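2-methyl-aconitate isomerase (Shewanella oneidensis, PDB 5K87) catalyses the cis-trans isomerisation of 2-methyl-aconitate in the 2-methylcitrate cycle, by base-catalysed proton abstraction coupled to rotation about the C2-C3 bond. Local coordinates at residues 21-26 against 109-114; 285-290 against 308-313. The protein carries 1 engineered substitution. One frame throughout, in Å; residues are numbered along the deposited sequence. Where two conformers were deposited one is given.

Contact 1 (21-26 against 109-114); sequences GGTSKG and CGNLTA. With MLI (malonate ion), chain D.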
loop_
_atom_site.group_PDB
_atom_site.type_symbol
_atom_site.label_atom_id
_atom_site.label_comp_id
_atom_site.label_asym_id
_atom_site.label_seq_id
_atom_site.Cartn_x
_atom_site.Cartn_y
_atom_site.Cartn_z
ATOM N N GLY A 21 5.843 4.359 -12.065
ATOM C CA GLY A 21 6.254 4.023 -13.418
ATOM C C GLY A 21 5.383 2.875 -13.880
ATOM O O GLY A 21 5.337 1.842 -13.215
ATOM N N GLY A 22 4.671 3.049 -14.990
ATOM C CA GLY A 22 3.727 2.033 -15.417
ATOM C C GLY A 22 2.750 1.722 -14.294
ATOM O O GLY A 22 2.200 2.633 -13.664
ATOM N N THR A 23 2.565 0.434 -14.009
ATOM C CA THR A 23 1.648 -0.004 -12.962
ATOM C C THR A 23 2.350 -0.306 -11.636
ATOM O O THR A 23 1.856 -1.117 -10.853
ATOM C CB THR A 23 0.865 -1.245 -13.421
ATOM O OG1 THR A 23 1.773 -2.252 -13.889
ATOM C CG2 THR A 23 -0.057 -0.887 -14.566
ATOM N N SER A 24 3.474 0.365 -11.375
ATOM C CA SER A 24 4.245 0.161 -10.145
ATOM C C SER A 24 4.635 1.475 -9.490
ATOM O O SER A 24 4.652 2.518 -10.142
ATOM C CB SER A 24 5.511 -0.623 -10.451
ATOM O OG SER A 24 5.177 -1.832 -11.120
ATOM N N LYS A 25 4.983 1.413 -8.206
ATOM C CA LYS A 25 5.513 2.566 -7.480
ATOM C C LYS A 25 6.835 2.180 -6.853
ATOM O O LYS A 25 6.968 1.079 -6.310
ATOM C CB LYS A 25 4.565 3.024 -6.361
ATOM C CG LYS A 25 3.221 3.528 -6.852
ATOM C CD LYS A 25 2.437 4.232 -5.746
ATOM C CE LYS A 25 1.858 3.275 -4.713
ATOM N NZ LYS A 25 1.015 4.039 -3.746
ATOM N N GLY A 26 7.796 3.093 -6.889
ATOM C CA GLY A 26 9.079 2.832 -6.276
ATOM C C GLY A 26 9.735 4.084 -5.743
ATOM O O GLY A 26 9.354 5.207 -6.087
ATOM N N CYS A 109 13.171 -4.095 -13.515
ATOM C CA CYS A 109 11.760 -3.765 -13.396
ATOM C C CYS A 109 11.356 -3.008 -14.649
ATOM O O CYS A 109 11.842 -1.907 -14.909
ATOM C CB CYS A 109 11.467 -2.914 -12.166
ATOM S SG CYS A 109 9.703 -2.511 -12.084
ATOM N N GLY A 110 10.474 -3.600 -15.439
ATOM C CA GLY A 110 10.066 -3.004 -16.695
ATOM C C GLY A 110 9.144 -1.818 -16.532
ATOM O O GLY A 110 9.265 -0.836 -17.264
ATOM N N ASN A 111 8.211 -1.901 -15.591
ATOM C CA ASN A 111 7.280 -0.802 -15.376
ATOM C C ASN A 111 7.975 0.479 -14.955
ATOM O O ASN A 111 7.563 1.570 -15.349
ATOM C CB ASN A 111 6.200 -1.179 -14.375
ATOM C CG ASN A 111 5.044 -1.886 -15.036
ATOM O OD1 ASN A 111 4.360 -1.308 -15.885
ATOM N ND2 ASN A 111 4.818 -3.145 -14.674
ATOM N N LEU A 112 9.022 0.364 -14.148
ATOM C CA LEU A 112 9.699 1.558 -13.670
ATOM C C LEU A 112 10.647 2.165 -14.704
ATOM O O LEU A 112 11.166 3.259 -14.484
ATOM C CB LEU A 112 10.432 1.287 -12.360
ATOM C CG LEU A 112 9.526 1.054 -11.143
ATOM C CD1 LEU A 112 10.382 0.959 -9.889
ATOM C CD2 LEU A 112 8.459 2.140 -10.987
ATOM N N THR A 113 10.852 1.505 -15.843
ATOM C CA THR A 113 11.778 2.017 -16.847
ATOM C C THR A 113 11.427 3.434 -17.343
ATOM O O THR A 113 12.304 4.274 -17.513
ATOM C CB THR A 113 11.925 1.015 -18.010
ATOM O OG1 THR A 113 12.656 -0.133 -17.551
ATOM C CG2 THR A 113 12.666 1.641 -19.166
ATOM N N ALA A 114 10.146 3.710 -17.570
ATOM C CA ALA A 114 9.745 5.064 -17.967
ATOM C C ALA A 114 10.105 6.097 -16.893
ATOM O O ALA A 114 10.526 7.217 -17.193
ATOM C CB ALA A 114 8.250 5.112 -18.255
HETATM C C1 MLI D . 7.708 -5.473 -12.134
HETATM C C2 MLI D . 8.074 -5.071 -13.551
HETATM C C3 MLI D . 6.479 -4.723 -11.681
HETATM O O6 MLI D . 9.006 -5.672 -14.154
HETATM O O7 MLI D . 7.454 -4.129 -14.119
HETATM O O8 MLI D . 6.568 -3.849 -10.770
HETATM O O9 MLI D . 5.370 -4.959 -12.229
#
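N111 faces the turn G21-S24, and the polar contact between them runs through its amide. T23 N bonds to N111 OD1 at 3.1 Å, the N-H nearly straight at 166° but arriving from above the carbonyl plane. T23 N and R384 on OD1, with M322 O on ND2, would hold the amide's rotation, with ND2 directed to the malonate. ND2 gives a bond to MLI O9 and a weak one to MLI O7, while N111 N reaches O7 at 2.8 Å and G110 N reaches MLI O6. From the turn, S24 OG makes a very short 2.5 Å bond to MLI O8, carried to that carboxylate by its chi1 of -54°. The contact is thus part of the substrate site, malonate being held by the substrate-binding residues S24 and N111. The inferred proton donor/acceptor C109 brings SG to 3.4 Å from MLI C2.

L112 CD2 packs on the backbone of G21, 3.6 Å from G21 N, and meets S24 CB at 4.1 Å. At G21 and G22 a CB would run into N111 or L112.

The type II' turn joins strands 12-21 and 24-30; the other segment leads into helix 113-122. E75 and V77 of strand 75-81 pack on L112.

Contact 2 (285-290 against 308-313); sequences AFVAPP and LLVRAL
An antiparallel strand pair, 285-288 with 308-313, forms this contact; the axes of the two short segments approach to 4.6 Å, with N-to-C directions 169° apart. F286 and R311 form one hydrogen-bonded pair, with F286 N to R311 O at 2.8 Å and R311 N to F286 O at 3.0 Å. A288 and L309 form the next, and L309 N to A288 O is almost straight at 178°. Between these rungs, V287 CA and V310 CA make CA-H...O contacts to L309 O and F286 O.

The face bearing F286 and R311 holds the main side-chain contact. With chi1 at 58°, F286 CG sits between its backbone N and carbonyl carbon, which brings the ring across to R311. R311 CB lies over one face of the ring, toward its rim, 3.7 Å from the centroid in a CH-pi contact. Beyond CB the arginine chain bends and leads away to E240 O, which accepts from NE, and to a cation-pi contact with Y293. An alanine in place of F286 would probably leave the R311 methylene without its aromatic cover and open a gap beside Y236, whose ring meets that of F286.

On the other face the contacts between the two strands are aliphatic: A285 CB meets A312 CB at 3.8 Å, and V287 and V310 lie side by side, CG1 to CG2. Past the strand end, P290 CG packs near L308 N and P289 O approaches L309 CG.

Strand 225-230 continues the pairing beyond 285-288, in parallel, and strand 352-357 does so beyond 308-313. Helix 340-344 covers the face bearing V287, with A344 against V287 and L308.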
loop_
_atom_site.group_PDB
_atom_site.type_symbol
_atom_site.label_atom_id
_atom_site.label_comp_id
_atom_site.label_asym_id
_atom_site.label_seq_id
_atom_site.Cartn_x
_atom_site.Cartn_y
_atom_site.Cartn_z
ATOM N N ALA A 285 4.030 -17.921 -15.232
ATOM C CA ALA A 285 2.843 -17.335 -15.838
ATOM C C ALA A 285 2.031 -18.405 -16.541
ATOM O O ALA A 285 2.550 -19.462 -16.917
ATOM C CB ALA A 285 3.236 -16.249 -16.822
ATOM N N PHE A 286 0.750 -18.137 -16.720
ATOM C CA PHE A 286 -0.097 -19.050 -17.470
ATOM C C PHE A 286 -0.840 -18.330 -18.585
ATOM O O PHE A 286 -1.169 -17.144 -18.463
ATOM C CB PHE A 286 -1.004 -19.911 -16.570
ATOM C CG PHE A 286 -1.926 -19.146 -15.653
ATOM C CD1 PHE A 286 -1.483 -18.696 -14.416
ATOM C CD2 PHE A 286 -3.257 -18.951 -15.988
ATOM C CE1 PHE A 286 -2.340 -18.033 -13.553
ATOM C CE2 PHE A 286 -4.116 -18.291 -15.124
ATOM C CZ PHE A 286 -3.654 -17.832 -13.907
ATOM N N VAL A 287 -1.070 -19.053 -19.683
ATOM C CA VAL A 287 -1.560 -18.448 -20.916
ATOM C C VAL A 287 -2.797 -19.173 -21.434
ATOM O O VAL A 287 -3.018 -20.346 -21.123
ATOM C CB VAL A 287 -0.471 -18.459 -22.030
ATOM C CG1 VAL A 287 0.802 -17.804 -21.531
ATOM C CG2 VAL A 287 -0.181 -19.883 -22.525
ATOM N N ALA A 288 -3.592 -18.474 -22.234
ATOM C CA ALA A 288 -4.766 -19.070 -22.851
ATOM C C ALA A 288 -5.157 -18.274 -24.083
ATOM O O ALA A 288 -4.777 -17.110 -24.220
ATOM C CB ALA A 288 -5.920 -19.102 -21.868
ATOM N N PRO A 289 -5.921 -18.902 -25.000
ATOM C CA PRO A 289 -6.455 -18.131 -26.130
ATOM C C PRO A 289 -7.424 -17.048 -25.650
ATOM O O PRO A 289 -7.878 -17.100 -24.507
ATOM C CB PRO A 289 -7.207 -19.198 -26.946
ATOM C CG PRO A 289 -6.577 -20.498 -26.557
ATOM C CD PRO A 289 -6.235 -20.342 -25.109
ATOM N N PRO A 290 -7.744 -16.078 -26.514
ATOM C CA PRO A 290 -8.661 -14.998 -26.148
ATOM C C PRO A 290 -9.976 -15.507 -25.586
ATOM O O PRO A 290 -10.546 -16.496 -26.075
ATOM C CB PRO A 290 -8.917 -14.296 -27.482
ATOM C CG PRO A 290 -7.673 -14.530 -28.250
ATOM C CD PRO A 290 -7.226 -15.912 -27.882
ATOM N N LEU A 308 -4.325 -12.998 -26.882
ATOM C CA LEU A 308 -4.218 -14.087 -25.908
ATOM C C LEU A 308 -4.420 -13.519 -24.508
ATOM O O LEU A 308 -4.470 -12.301 -24.324
ATOM C CB LEU A 308 -2.859 -14.804 -25.997
ATOM C CG LEU A 308 -1.645 -14.064 -25.424
ATOM C CD1 LEU A 308 -0.517 -15.049 -25.181
ATOM C CD2 LEU A 308 -1.165 -12.944 -26.338
ATOM N N LEU A 309 -4.550 -14.409 -23.533
ATOM C CA LEU A 309 -4.611 -14.043 -22.122
ATOM C C LEU A 309 -3.333 -14.494 -21.446
ATOM O O LEU A 309 -2.843 -15.598 -21.702
ATOM C CB LEU A 309 -5.777 -14.752 -21.453
ATOM C CG LEU A 309 -7.135 -14.485 -22.093
ATOM C CD1 LEU A 309 -8.216 -15.176 -21.292
ATOM C CD2 LEU A 309 -7.416 -12.999 -22.219
ATOM N N VAL A 310 -2.784 -13.641 -20.579
ATOM C CA VAL A 310 -1.653 -14.034 -19.751
ATOM C C VAL A 310 -1.840 -13.522 -18.337
ATOM O O VAL A 310 -2.157 -12.347 -18.127
ATOM C CB VAL A 310 -0.299 -13.504 -20.283
ATOM C CG1 VAL A 310 0.846 -14.136 -19.494
ATOM C CG2 VAL A 310 -0.129 -13.778 -21.781
ATOM N N ARG A 311 -1.645 -14.415 -17.375
ATOM C CA ARG A 311 -1.624 -14.070 -15.957
ATOM C C ARG A 311 -0.251 -14.459 -15.444
ATOM O O ARG A 311 0.270 -15.507 -15.817
ATOM C CB ARG A 311 -2.689 -14.865 -15.215
ATOM C CG ARG A 311 -3.980 -14.111 -14.969
ATOM C CD ARG A 311 -4.645 -13.598 -16.233
ATOM N NE ARG A 311 -5.968 -13.076 -15.912
ATOM C CZ ARG A 311 -6.702 -12.317 -16.719
ATOM N NH1 ARG A 311 -6.269 -11.984 -17.927
ATOM N NH2 ARG A 311 -7.888 -11.906 -16.314
ATOM N N ALA A 312 0.355 -13.640 -14.590
ATOM C CA ALA A 312 1.670 -13.979 -14.058
ATOM C C ALA A 312 1.704 -13.832 -12.553
ATOM O O ALA A 312 0.940 -13.050 -11.978
ATOM C CB ALA A 312 2.741 -13.112 -14.687
ATOM N N LEU A 313 2.591 -14.584 -11.914
ATOM C CA LEU A 313 2.846 -14.410 -10.491
ATOM C C LEU A 313 4.134 -13.650 -10.279
ATOM O O LEU A 313 5.063 -13.745 -11.079
ATOM C CB LEU A 313 2.940 -15.765 -9.774
ATOM C CG LEU A 313 1.613 -16.435 -9.432
ATOM C CD1 LEU A 313 1.032 -17.133 -10.654
ATOM C CD2 LEU A 313 1.797 -17.417 -8.277
#

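Overall arrangement
The two contacts illustrate how a site can draw on parts of a fold that do not touch. Their centres are 21 Å apart and their nearest atoms about 10 Å, and contact 1 closes along the chain before contact 2 opens. Contact 1 binds the malonate directly, whereas contact 2 stands behind the site: the side chain of A312 is about 9 Å from a malonate, about 4 Å from that of M323, the second inferred proton donor/acceptor, and about 5 Å from that of H319. H319 and G324, which follow strand 308-314 in the chain, also hydrogen-bond the malonate of contact 1, so the strand of contact 2 leads, a few residues on, into groups that hold the same ligand.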